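Local coordinates for protein aerobactin synthase IucC (Klebsiella pneumoniae, PDB 6CN7) that catalyses, in all likelihood, the ATP-dependent attachment of a second N-acetyl-N-hydroxylysine to the citryl intermediate, the last step in making the siderophore aerobactin, at residues A[23-28]-A[567-572]; A[32-35]-A[39-42]; A[410-415]-A[517-522]. The protein carries 5 engineered substitutions. All coordinates share one frame; numbering follows the deposited sequence.

Contact 1 (A[23-28]-A[567-572]); sequences LEYEQV and EDLQNP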
loop_
_atom_site.group_PDB
_atom_site.type_symbol
_atom_site.label_atom_id
_atom_site.label_comp_id
_atom_site.label_asym_id
_atom_site.label_seq_id
_atom_site.Cartn_x
_atom_site.Cartn_y
_atom_site.Cartn_z
ATOM N N LEU A 23 -3.716 23.813 -22.471
ATOM C CA LEU A 23 -2.462 24.533 -22.269
ATOM C C LEU A 23 -2.341 25.724 -23.211
ATOM O O LEU A 23 -1.702 26.722 -22.863
ATOM C CB LEU A 23 -1.271 23.590 -22.452
ATOM C CG LEU A 23 -1.106 22.504 -21.386
ATOM C CD1 LEU A 23 -0.062 21.496 -21.813
ATOM C CD2 LEU A 23 -0.732 23.110 -20.044
ATOM N N GLU A 24 -2.941 25.641 -24.401
ATOM C CA GLU A 24 -2.954 26.792 -25.300
ATOM C C GLU A 24 -3.901 27.867 -24.783
ATOM O O GLU A 24 -3.634 29.065 -24.926
ATOM C CB GLU A 24 -3.351 26.351 -26.710
ATOM C CG GLU A 24 -2.900 27.298 -27.827
ATOM C CD GLU A 24 -3.919 28.382 -28.146
ATOM O OE1 GLU A 24 -5.030 28.359 -27.567
ATOM O OE2 GLU A 24 -3.607 29.261 -28.984
ATOM N N TYR A 25 -5.012 27.452 -24.171
ATOM C CA TYR A 25 -5.925 28.407 -23.554
ATOM C C TYR A 25 -5.284 29.069 -22.341
ATOM O O TYR A 25 -5.519 30.252 -22.077
ATOM C CB TYR A 25 -7.224 27.704 -23.165
ATOM C CG TYR A 25 -8.237 28.619 -22.524
ATOM C CD1 TYR A 25 -8.830 29.639 -23.249
ATOM C CD2 TYR A 25 -8.602 28.461 -21.193
ATOM C CE1 TYR A 25 -9.755 30.480 -22.669
ATOM C CE2 TYR A 25 -9.528 29.300 -20.605
ATOM C CZ TYR A 25 -10.102 30.308 -21.349
ATOM O OH TYR A 25 -11.026 31.148 -20.771
ATOM N N GLU A 26 -4.473 28.322 -21.593
ATOM C CA GLU A 26 -3.720 28.875 -20.475
ATOM C C GLU A 26 -2.507 29.684 -20.920
ATOM O O GLU A 26 -1.801 30.229 -20.067
ATOM C CB GLU A 26 -3.269 27.750 -19.540
ATOM C CG GLU A 26 -4.398 27.099 -18.758
ATOM C CD GLU A 26 -5.057 28.056 -17.781
ATOM O OE1 GLU A 26 -4.420 29.066 -17.414
ATOM O OE2 GLU A 26 -6.212 27.799 -17.382
ATOM N N GLN A 27 -2.245 29.763 -22.225
ATOM C CA GLN A 27 -1.167 30.565 -22.797
ATOM C C GLN A 27 0.218 30.007 -22.491
ATOM O O GLN A 27 1.213 30.733 -22.594
ATOM C CB GLN A 27 -1.253 32.026 -22.340
ATOM C CG GLN A 27 -2.464 32.759 -22.892
ATOM C CD GLN A 27 -2.490 34.221 -22.503
ATOM O OE1 GLN A 27 -2.022 34.601 -21.428
ATOM N NE2 GLN A 27 -3.032 35.055 -23.384
ATOM N N VAL A 28 0.314 28.727 -22.118
ATOM C CA VAL A 28 1.618 28.075 -22.049
ATOM C C VAL A 28 2.308 28.149 -23.404
ATOM O O VAL A 28 3.537 28.278 -23.484
ATOM C CB VAL A 28 1.457 26.620 -21.565
ATOM C CG1 VAL A 28 2.788 25.873 -21.615
ATOM C CG2 VAL A 28 0.884 26.601 -20.155
ATOM N N GLU A 567 -2.945 40.295 -17.358
ATOM C CA GLU A 567 -3.428 39.583 -18.533
ATOM C C GLU A 567 -4.905 39.273 -18.354
ATOM O O GLU A 567 -5.319 38.799 -17.290
ATOM C CB GLU A 567 -2.618 38.296 -18.754
ATOM C CG GLU A 567 -2.841 37.617 -20.100
ATOM C CD GLU A 567 -2.629 38.543 -21.278
ATOM O OE1 GLU A 567 -1.801 39.472 -21.167
ATOM O OE2 GLU A 567 -3.304 38.346 -22.313
ATOM N N ASP A 568 -5.695 39.544 -19.391
ATOM C CA ASP A 568 -7.140 39.392 -19.319
ATOM C C ASP A 568 -7.667 38.936 -20.672
ATOM O O ASP A 568 -7.043 39.162 -21.712
ATOM C CB ASP A 568 -7.817 40.701 -18.891
ATOM C CG ASP A 568 -7.432 41.872 -19.776
ATOM O OD1 ASP A 568 -6.639 41.673 -20.720
ATOM O OD2 ASP A 568 -7.923 42.993 -19.525
ATOM N N LEU A 569 -8.828 38.287 -20.644
ATOM C CA LEU A 569 -9.484 37.785 -21.842
ATOM C C LEU A 569 -10.894 38.355 -21.927
ATOM O O LEU A 569 -11.399 38.972 -20.985
ATOM C CB LEU A 569 -9.512 36.250 -21.854
ATOM C CG LEU A 569 -10.258 35.540 -20.721
ATOM C CD1 LEU A 569 -11.726 35.336 -21.070
ATOM C CD2 LEU A 569 -9.594 34.209 -20.402
ATOM N N GLN A 570 -11.531 38.138 -23.075
ATOM C CA GLN A 570 -12.815 38.765 -23.360
ATOM C C GLN A 570 -13.954 38.024 -22.673
ATOM O O GLN A 570 -13.965 36.793 -22.602
ATOM C CB GLN A 570 -13.061 38.815 -24.867
ATOM C CG GLN A 570 -12.255 39.888 -25.576
ATOM C CD GLN A 570 -12.549 39.958 -27.060
ATOM O OE1 GLN A 570 -13.183 39.066 -27.624
ATOM N NE2 GLN A 570 -12.089 41.025 -27.702
ATOM N N ASN A 571 -14.919 38.793 -22.174
ATOM C CA ASN A 571 -16.053 38.238 -21.450
ATOM C C ASN A 571 -17.180 37.922 -22.425
ATOM O O ASN A 571 -17.719 38.848 -23.044
ATOM C CB ASN A 571 -16.538 39.221 -20.397
ATOM C CG ASN A 571 -17.687 38.677 -19.571
ATOM O OD1 ASN A 571 -18.109 37.536 -19.745
ATOM N ND2 ASN A 571 -18.189 39.493 -18.655
ATOM N N PRO A 572 -17.567 36.655 -22.597
ATOM C CA PRO A 572 -18.670 36.353 -23.527
ATOM C C PRO A 572 -19.975 37.059 -23.192
ATOM O O PRO A 572 -20.748 37.365 -24.109
ATOM C CB PRO A 572 -18.810 34.829 -23.412
ATOM C CG PRO A 572 -17.456 34.364 -23.017
ATOM C CD PRO A 572 -16.906 35.429 -22.115
#

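Contact 2 (A[32-35]-A[39-42]); sequences ESQG and YCIN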
loop_
_atom_site.group_PDB
_atom_site.type_symbol
_atom_site.label_atom_id
_atom_site.label_comp_id
_atom_site.label_asym_id
_atom_site.label_seq_id
_atom_site.Cartn_x
_atom_site.Cartn_y
_atom_site.Cartn_z
ATOM N N GLU A 32 -0.534 28.822 -33.896
ATOM C CA GLU A 32 -0.499 29.668 -35.077
ATOM C C GLU A 32 -1.479 29.137 -36.112
ATOM O O GLU A 32 -1.523 27.931 -36.375
ATOM C CB GLU A 32 0.911 29.725 -35.666
ATOM C CG GLU A 32 1.913 30.387 -34.750
ATOM C CD GLU A 32 3.291 30.499 -35.364
ATOM O OE1 GLU A 32 3.396 31.034 -36.487
ATOM O OE2 GLU A 32 4.269 30.049 -34.726
ATOM N N SER A 33 -2.264 30.037 -36.690
ATOM C CA SER A 33 -3.224 29.644 -37.709
ATOM C C SER A 33 -2.507 29.361 -39.022
ATOM O O SER A 33 -1.731 30.188 -39.511
ATOM C CB SER A 33 -4.269 30.740 -37.907
ATOM O OG SER A 33 -5.061 30.480 -39.052
ATOM N N GLN A 34 -2.761 28.184 -39.586
ATOM C CA GLN A 34 -2.304 27.847 -40.925
ATOM C C GLN A 34 -3.387 28.070 -41.972
ATOM O O GLN A 34 -3.226 27.642 -43.119
ATOM C CB GLN A 34 -1.822 26.395 -40.969
ATOM C CG GLN A 34 -0.483 26.170 -40.290
ATOM C CD GLN A 34 0.063 24.779 -40.541
ATOM O OE1 GLN A 34 -0.628 23.918 -41.084
ATOM N NE2 GLN A 34 1.312 24.554 -40.151
ATOM N N GLY A 35 -4.483 28.728 -41.601
ATOM C CA GLY A 35 -5.584 28.948 -42.515
ATOM C C GLY A 35 -6.335 27.668 -42.811
ATOM O O GLY A 35 -5.773 26.575 -42.696
ATOM N N TYR A 39 -4.403 24.419 -37.741
ATOM C CA TYR A 39 -3.524 25.079 -36.793
ATOM C C TYR A 39 -2.278 24.233 -36.593
ATOM O O TYR A 39 -2.254 23.038 -36.901
ATOM C CB TYR A 39 -4.201 25.299 -35.435
ATOM C CG TYR A 39 -5.333 26.294 -35.447
ATOM C CD1 TYR A 39 -6.613 25.915 -35.827
ATOM C CD2 TYR A 39 -5.124 27.612 -35.070
ATOM C CE1 TYR A 39 -7.655 26.822 -35.835
ATOM C CE2 TYR A 39 -6.157 28.529 -35.073
ATOM C CZ TYR A 39 -7.421 28.130 -35.457
ATOM O OH TYR A 39 -8.453 29.042 -35.461
ATOM N N CYS A 40 -1.240 24.877 -36.073
ATOM C CA CYS A 40 -0.067 24.188 -35.567
ATOM C C CYS A 40 0.332 24.791 -34.230
ATOM O O CYS A 40 0.099 25.973 -33.968
ATOM C CB CYS A 40 1.111 24.272 -36.547
ATOM S SG CYS A 40 1.795 25.928 -36.785
ATOM N N ILE A 41 0.935 23.961 -33.384
ATOM C CA ILE A 41 1.495 24.394 -32.109
ATOM C C ILE A 41 2.940 23.923 -32.073
ATOM O O ILE A 41 3.210 22.725 -32.225
ATOM C CB ILE A 41 0.707 23.845 -30.908
ATOM C CG1 ILE A 41 -0.679 24.493 -30.849
ATOM C CG2 ILE A 41 1.465 24.101 -29.601
ATOM C CD1 ILE A 41 -1.621 23.854 -29.845
ATOM N N ASN A 42 3.863 24.856 -31.880
ATOM C CA ASN A 42 5.287 24.564 -31.939
ATOM C C ASN A 42 5.853 24.424 -30.533
ATOM O O ASN A 42 5.656 25.300 -29.684
ATOM C CB ASN A 42 6.031 25.659 -32.702
ATOM C CG ASN A 42 5.694 25.672 -34.182
ATOM O OD1 ASN A 42 5.265 24.665 -34.743
ATOM N ND2 ASN A 42 5.900 26.816 -34.824
#

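Contact 3 (A[410-415]-A[517-522]); sequences LYHLLC and SDYMQE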
loop_
_atom_site.group_PDB
_atom_site.type_symbol
_atom_site.label_atom_id
_atom_site.label_comp_id
_atom_site.label_asym_id
_atom_site.label_seq_id
_atom_site.Cartn_x
_atom_site.Cartn_y
_atom_site.Cartn_z
ATOM N N LEU A 410 -27.101 31.133 -7.259
ATOM C CA LEU A 410 -25.715 31.347 -6.855
ATOM C C LEU A 410 -25.340 32.821 -6.925
ATOM O O LEU A 410 -24.655 33.334 -6.032
ATOM C CB LEU A 410 -24.783 30.514 -7.734
ATOM C CG LEU A 410 -24.935 28.995 -7.605
ATOM C CD1 LEU A 410 -24.091 28.289 -8.650
ATOM C CD2 LEU A 410 -24.554 28.527 -6.208
ATOM N N TYR A 411 -25.775 33.520 -7.973
ATOM C CA TYR A 411 -25.453 34.938 -8.092
ATOM C C TYR A 411 -26.214 35.761 -7.063
ATOM O O TYR A 411 -25.673 36.725 -6.508
ATOM C CB TYR A 411 -25.761 35.420 -9.507
ATOM C CG TYR A 411 -25.269 36.816 -9.807
ATOM C CD1 TYR A 411 -23.925 37.141 -9.676
ATOM C CD2 TYR A 411 -26.141 37.803 -10.241
ATOM C CE1 TYR A 411 -23.467 38.414 -9.953
ATOM C CE2 TYR A 411 -25.692 39.079 -10.522
ATOM C CZ TYR A 411 -24.354 39.377 -10.379
ATOM O OH TYR A 411 -23.903 40.647 -10.657
ATOM N N HIS A 412 -27.468 35.393 -6.793
ATOM C CA HIS A 412 -28.250 36.091 -5.776
ATOM C C HIS A 412 -27.648 35.889 -4.392
ATOM O O HIS A 412 -27.510 36.843 -3.617
ATOM C CB HIS A 412 -29.700 35.606 -5.813
ATOM C CG HIS A 412 -30.566 36.197 -4.744
ATOM N ND1 HIS A 412 -30.918 37.529 -4.721
ATOM C CD2 HIS A 412 -31.157 35.634 -3.664
ATOM C CE1 HIS A 412 -31.685 37.762 -3.673
ATOM N NE2 HIS A 412 -31.845 36.630 -3.015
ATOM N N LEU A 413 -27.289 34.647 -4.059
ATOM C CA LEU A 413 -26.621 34.385 -2.789
ATOM C C LEU A 413 -25.405 35.287 -2.615
ATOM O O LEU A 413 -25.170 35.829 -1.528
ATOM C CB LEU A 413 -26.214 32.912 -2.711
ATOM C CG LEU A 413 -25.544 32.441 -1.416
ATOM C CD1 LEU A 413 -26.471 32.616 -0.224
ATOM C CD2 LEU A 413 -25.110 30.989 -1.543
ATOM N N LEU A 414 -24.629 35.477 -3.686
ATOM C CA LEU A 414 -23.420 36.292 -3.600
ATOM C C LEU A 414 -23.754 37.767 -3.401
ATOM O O LEU A 414 -23.230 38.412 -2.484
ATOM C CB LEU A 414 -22.575 36.101 -4.861
ATOM C CG LEU A 414 -21.387 37.055 -5.035
ATOM C CD1 LEU A 414 -20.408 36.915 -3.880
ATOM C CD2 LEU A 414 -20.691 36.813 -6.363
ATOM N N CYS A 415 -24.619 38.320 -4.253
ATOM C CA CYS A 415 -24.836 39.764 -4.245
ATOM C C CYS A 415 -25.604 40.226 -3.015
ATOM O O CYS A 415 -25.401 41.356 -2.555
ATOM C CB CYS A 415 -25.572 40.185 -5.513
ATOM S SG CYS A 415 -24.657 39.825 -7.020
ATOM N N SER A 517 -29.979 39.676 -16.711
ATOM C CA SER A 517 -30.540 41.019 -16.821
ATOM C C SER A 517 -31.937 41.075 -16.219
ATOM O O SER A 517 -32.236 41.949 -15.396
ATOM C CB SER A 517 -30.570 41.460 -18.283
ATOM O OG SER A 517 -29.270 41.753 -18.758
ATOM N N ASP A 518 -32.814 40.154 -16.626
ATOM C CA ASP A 518 -34.146 40.088 -16.036
ATOM C C ASP A 518 -34.055 39.991 -14.520
ATOM O O ASP A 518 -34.754 40.706 -13.794
ATOM C CB ASP A 518 -34.917 38.894 -16.604
ATOM C CG ASP A 518 -35.235 39.049 -18.079
ATOM O OD1 ASP A 518 -34.954 40.132 -18.636
ATOM O OD2 ASP A 518 -35.763 38.084 -18.678
ATOM N N TYR A 519 -33.179 39.118 -14.024
ATOM C CA TYR A 519 -33.057 38.935 -12.582
ATOM C C TYR A 519 -32.672 40.234 -11.883
ATOM O O TYR A 519 -33.222 40.566 -10.826
ATOM C CB TYR A 519 -32.032 37.846 -12.277
ATOM C CG TYR A 519 -31.410 38.009 -10.918
ATOM C CD1 TYR A 519 -32.080 37.599 -9.774
ATOM C CD2 TYR A 519 -30.162 38.594 -10.776
ATOM C CE1 TYR A 519 -31.520 37.758 -8.529
ATOM C CE2 TYR A 519 -29.589 38.757 -9.537
ATOM C CZ TYR A 519 -30.272 38.339 -8.419
ATOM O OH TYR A 519 -29.695 38.506 -7.189
ATOM N N MET A 520 -31.716 40.978 -12.445
ATOM C CA MET A 520 -31.276 42.211 -11.800
ATOM C C MET A 520 -32.351 43.290 -11.877
ATOM O O MET A 520 -32.521 44.071 -10.932
ATOM C CB MET A 520 -29.965 42.692 -12.426
ATOM C CG MET A 520 -28.775 41.803 -12.076
ATOM S SD MET A 520 -27.180 42.445 -12.625
ATOM C CE MET A 520 -27.310 42.239 -14.399
ATOM N N GLN A 521 -33.089 43.352 -12.989
ATOM C CA GLN A 521 -34.236 44.252 -13.064
ATOM C C GLN A 521 -35.185 44.021 -11.897
ATOM O O GLN A 521 -35.713 44.975 -11.315
ATOM C CB GLN A 521 -34.985 44.057 -14.383
ATOM C CG GLN A 521 -34.483 44.897 -15.543
ATOM C CD GLN A 521 -35.460 44.906 -16.706
ATOM O OE1 GLN A 521 -36.555 44.350 -16.614
ATOM N NE2 GLN A 521 -35.070 45.541 -17.805
ATOM N N GLU A 522 -35.414 42.757 -11.540
ATOM C CA GLU A 522 -36.362 42.417 -10.489
ATOM C C GLU A 522 -35.885 42.816 -9.099
ATOM O O GLU A 522 -36.648 42.669 -8.138
ATOM C CB GLU A 522 -36.649 40.913 -10.527
ATOM C CG GLU A 522 -37.283 40.445 -11.834
ATOM C CD GLU A 522 -37.447 38.939 -11.909
ATOM O OE1 GLU A 522 -36.860 38.226 -11.064
ATOM O OE2 GLU A 522 -38.170 38.469 -12.815
#

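Contact 1 (A[23-28]-A[567-572])
Glu-567 OE2 takes a weak hydrogen bond from Gln-27 NE2, 3.5 Å away. The N-H points almost straight at the oxygen, at 170°, so the bond is long rather than bent. The same carboxylate oxygen also forms a long, weak ion pair with Arg-542. Two loose partners therefore share it, and the positive charge probably favours the ionised carboxylate. The amide and carboxylate planes are turned 44° from each other. The other amide atom, Gln-27 OE1, lies 3.4 Å from Glu-567 CG, so the amide touches the methylene as well as the acid end. Gln-27 reaches across with an extended chain, whereas Glu-567 is bent at its second torsion, chi2 54°.

The second touch is a van der Waals contact of a methyl with a phenol end. Leu-569 turns CD2 to Tyr-25: it is 3.4 Å from OH and 4.0 Å from CZ. The two side chains cross at about a right angle.

Gln-27 has positive phi and closes a Schellman motif at the C-terminal end of helix 4-25. The contact thus joins this helix end to strand 568-570, near the C terminus of the chain. That strand pairs with strand 539-541, and Asn-571 N-caps the short helix 572-575. Tyr-25 also packs on Val-488 and Arg-492 of helix 475-499, while Val-28 touches helix 76-87.

Contact 2 (A[32-35]-A[39-42])
Glu-32 and Cys-40 form a hydrogen-bonded pair in an antiparallel beta hairpin made by strands 32-33 and 38-43. Their two backbone bonds run both ways: Glu-32 N to Cys-40 O, 2.9 Å, and Cys-40 N to Glu-32 O, 3.1 Å. The next pair, Ser-33 with Tyr-39, is non-hydrogen-bonded. There Tyr-39 CA gives a CA-H...O contact to Glu-32 O. Strand 32-33 is an outer strand of a four-stranded antiparallel sheet, and strand 46-54 pairs with the other edge of strand 38-43.

Van der Waals contacts occur on both faces. On the Ser-33 and Tyr-39 face, Tyr-39 CD2 comes within 3.8 Å of Ser-33 CA. On the Glu-32 and Cys-40 face, Glu-32 CB meets Cys-40 SG at 4.1 Å. The extended Gln-34 chain reaches back to Cys-40, bringing NE2 to 3.6 Å from its CB.

Among the polar groups, Gln-34 OE1 is held by Arg-49 of strand 46-54. Asn-42 is bonded through OD1 to Gln-47, and its ND2 lies 3.6 Å from Glu-32 OE2. Ser-33 makes an ST turn: OG, anti to its own N (chi1 170°), accepts from Gly-35 N at 3.1 Å.

Contact 3 (A[410-415]-A[517-522])
Tyr-519 meets His-412 and Tyr-411 in a helix-helix packing contact, reaching across from helix 505-521 to helix 395-417. The helices pack at a crossing angle of -40°, with 11.8 Å between the axes of the two short segments. That separation is wide, and aromatic side chains bridge it. Both segments lie in the part of the sequence assigned to the FhuF-like family.

Tyr-519 points toward helix 395-417 with CG anti to the backbone N, chi1 155°. Its OH ends beside His-412. The hydroxyl and His-412 ND1 form a hydrogen bond of 2.9 Å, and either could be the donor. The hydroxyl meets the imidazole at its edge, in the ring plane. The two rings stand nearly perpendicular, at 83°, and meet rim to rim. Tyr-519 OH also lies 3.2 Å from His-412 CB. On its far nitrogen, NE2, the histidine is hydrogen-bonded to Asp-311. The imidazole is thus gripped at both nitrogens, which limits its rotation. His-523 and Phe-530 add further rings around Tyr-519.

Tyr-411, one residue before His-412, meets the other rim of Tyr-519. Its CD2 lies 3.6 Å from Tyr-519 CE2, and the two side chains cross at a slant. Tyr-519 therefore reaches the histidine with its CE1 and OH side and the tyrosine with its CE2 side. The Tyr-411 hydroxyl is bonded to the backbone oxygen of Phe-533. One face of the Tyr-411 ring carries Cys-415 SG from the next helical turn. Met-520 instead comes to the edge of the Tyr-411 ring, near its plane, with SD 4.2 Å from OH.

From the N terminus, helix 4-25 supplies the first half of contact 1. The chain then turns straight into the hairpin of contact 2, which closes a short local loop. Much later, contact 3 opens on helix 395-417 and closes on helix 505-521. Contact 1 closes last, at strand 568-570, and so encloses both others along the chain. Contacts 2 and 3 follow one another without crossing. Contacts 1 and 2 touch, Glu-24 CG lying 4.2 Å from Ile-41 CD1. Contact 3 stands apart, its centre about 27 Å from that of contact 1. Contact 1 ties the N-terminal helix to the C-terminal strand; contact 2 stays within the N-terminal sheet and contact 3 within the later helices.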